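Local structure of TetR family Transcriptional regulator (Streptococcus agalactiae 2603V/R, 3KKC) at the interface of chains A and B. The protein acts as a TetR-family transcriptional regulator, probably binding DNA through an N-terminal helix-turn-helix domain. Coordinates in Å, arbitrary orientation; residue numbers count along the deposited sequence, not the author numbering. Chains: chain A/B, TetR family Transcriptional regulator.

The interface of chains A and B. Residues chain A 150-151, 154, 162, 167, 170-171, 174; chain B 139, 142-143.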
# COMPACT_ATOMS: atom_id res chain seq x y z
N GLU A 150 -0.28 -4.86 -6.65
CA GLU A 150 -1.62 -4.78 -6.08
C GLU A 150 -2.59 -5.84 -6.61
O GLU A 150 -3.37 -6.40 -5.84
CB GLU A 150 -2.20 -3.37 -6.22
CG GLU A 150 -2.62 -2.76 -4.90
CD GLU A 150 -1.44 -2.47 -3.99
OE1 GLU A 150 -0.43 -1.89 -4.45
OE2 GLU A 150 -1.52 -2.83 -2.80
N THR A 151 -2.55 -6.14 -7.90
CA THR A 151 -3.38 -7.25 -8.37
C THR A 151 -3.06 -8.47 -7.50
O THR A 151 -3.96 -9.09 -6.93
CB THR A 151 -3.16 -7.57 -9.86
OG1 THR A 151 -3.74 -6.54 -10.65
CG2 THR A 151 -3.82 -8.92 -10.24
N TRP A 154 -4.24 -8.58 -3.86
CA TRP A 154 -5.69 -8.72 -3.81
C TRP A 154 -6.06 -10.21 -4.00
O TRP A 154 -6.91 -10.77 -3.28
CB TRP A 154 -6.35 -7.80 -4.86
CG TRP A 154 -7.74 -8.18 -5.18
CD1 TRP A 154 -8.87 -7.80 -4.53
CD2 TRP A 154 -8.17 -9.09 -6.23
NE1 TRP A 154 -9.98 -8.40 -5.10
CE2 TRP A 154 -9.58 -9.20 -6.15
CE3 TRP A 154 -7.50 -9.81 -7.22
CZ2 TRP A 154 -10.34 -10.01 -7.03
CZ3 TRP A 154 -8.27 -10.64 -8.12
CH2 TRP A 154 -9.67 -10.72 -8.01
N MSE A 162 -8.72 -17.20 -8.60
CA MSE A 162 -8.60 -17.68 -9.96
C MSE A 162 -7.28 -18.43 -10.17
O MSE A 162 -6.34 -18.30 -9.39
CB MSE A 162 -8.77 -16.53 -10.96
CG MSE A 162 -8.17 -15.21 -10.51
SE MSE A 162 -8.71 -13.69 -11.60
CE MSE A 162 -10.54 -13.49 -10.95
N LEU A 167 -5.49 -15.15 -13.71
CA LEU A 167 -5.08 -13.86 -13.18
C LEU A 167 -4.03 -13.19 -14.06
O LEU A 167 -4.06 -11.98 -14.29
CB LEU A 167 -4.56 -13.99 -11.74
CG LEU A 167 -4.16 -12.67 -11.08
CD1 LEU A 167 -5.24 -12.14 -10.08
CD2 LEU A 167 -2.79 -12.76 -10.43
N TYR A 170 -6.12 -11.78 -17.09
CA TYR A 170 -6.91 -10.61 -16.76
C TYR A 170 -6.03 -9.40 -16.42
O TYR A 170 -6.43 -8.26 -16.63
CB TYR A 170 -7.90 -10.92 -15.63
CG TYR A 170 -8.92 -11.94 -16.05
CD1 TYR A 170 -9.55 -11.84 -17.28
CD2 TYR A 170 -9.25 -13.01 -15.22
CE1 TYR A 170 -10.49 -12.78 -17.69
CE2 TYR A 170 -10.19 -13.97 -15.62
CZ TYR A 170 -10.82 -13.84 -16.86
OH TYR A 170 -11.76 -14.77 -17.28
N TYR A 171 -4.83 -9.65 -15.95
CA TYR A 171 -3.94 -8.54 -15.69
C TYR A 171 -3.33 -8.00 -16.98
O TYR A 171 -3.29 -6.79 -17.21
CB TYR A 171 -2.86 -8.94 -14.68
CG TYR A 171 -1.77 -7.89 -14.60
CD1 TYR A 171 -1.93 -6.75 -13.83
CD2 TYR A 171 -0.60 -8.03 -15.33
CE1 TYR A 171 -0.93 -5.78 -13.78
CE2 TYR A 171 0.39 -7.08 -15.28
CZ TYR A 171 0.22 -5.96 -14.51
OH TYR A 171 1.24 -5.02 -14.48
N MSE A 174 -5.73 -6.11 -19.00
CA MSE A 174 -6.02 -4.83 -18.35
C MSE A 174 -4.97 -3.77 -18.63
O MSE A 174 -5.30 -2.59 -18.70
CB MSE A 174 -6.18 -5.00 -16.84
CG MSE A 174 -7.59 -5.31 -16.42
SE MSE A 174 -8.85 -4.13 -17.31
CE MSE A 174 -8.33 -2.43 -16.47
N PHE B 139 -12.45 -8.24 -10.30
CA PHE B 139 -11.10 -7.93 -10.74
C PHE B 139 -11.05 -6.50 -11.25
O PHE B 139 -10.17 -5.72 -10.89
CB PHE B 139 -10.64 -8.88 -11.82
CG PHE B 139 -9.21 -8.70 -12.19
CD1 PHE B 139 -8.21 -9.32 -11.47
CD2 PHE B 139 -8.85 -7.90 -13.24
CE1 PHE B 139 -6.88 -9.13 -11.80
CE2 PHE B 139 -7.53 -7.71 -13.57
CZ PHE B 139 -6.55 -8.32 -12.85
N GLN B 142 -11.23 -3.97 -8.16
CA GLN B 142 -9.97 -3.94 -7.43
C GLN B 142 -8.88 -3.17 -8.20
O GLN B 142 -8.10 -2.43 -7.61
CB GLN B 142 -9.51 -5.37 -7.14
CG GLN B 142 -8.06 -5.47 -6.76
CD GLN B 142 -7.19 -5.61 -7.97
OE1 GLN B 142 -7.54 -6.33 -8.90
NE2 GLN B 142 -6.06 -4.90 -7.98
N PHE B 143 -8.85 -3.35 -9.51
CA PHE B 143 -7.77 -2.81 -10.32
C PHE B 143 -7.85 -1.30 -10.53
O PHE B 143 -6.83 -0.61 -10.50
CB PHE B 143 -7.78 -3.51 -11.67
CG PHE B 143 -6.67 -3.09 -12.57
CD1 PHE B 143 -5.47 -3.76 -12.57
CD2 PHE B 143 -6.84 -2.02 -13.45
CE1 PHE B 143 -4.45 -3.39 -13.41
CE2 PHE B 143 -5.82 -1.64 -14.29
CZ PHE B 143 -4.62 -2.33 -14.29
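The side-chain amide of B:Gln142 turns its NE2 toward the backbone of A:Thr151, 3.6 Å from A:Thr151 CA, with no N or O of chain A within bonding reach. The patch belongs to the two-fold interface of a TetR-family regulator, in which C-terminal helices of both subunits pack together, as is usual for the dimers of this family, so this is probably the biological dimer interface; helix 137-156 of chain B meets helices 137-157 and 164-175 of chain A. B:Gln142 lays its methylene chain over the indole of A:Trp154, CG above the five-membered ring in a CH-pi contact whose closeness is doubtful, and the amide plane lies 25° from the ring plane. A long, flexible chain with a flat end suits such a broad aromatic surface. B:Phe139 is the main plug: with CG anti to its backbone N (chi1 -173°), the ring reaches between the two helices of chain A. A:Tyr170 CB sits over one face of the B:Phe139 ring, 3.9 Å from its centroid. The selenomethionine A:Met174 points CG at the edge, 3.7 Å from B:Phe139 CE2. On the rim, B:Phe139 CE1 meets the methyl CG2 of A:Thr151 at 3.4 Å and also touches A:Leu167. B:Phe139 CD1 abuts A:Trp154 CZ3 at 3.6 Å. One turn along, B:Phe143 takes A:Met174 CB over its face, and the unbranched, flexible selenomethionine chain bends to bring its terminal methyl CE to the ring rim, 3.4 Å from B:Phe143 CD2.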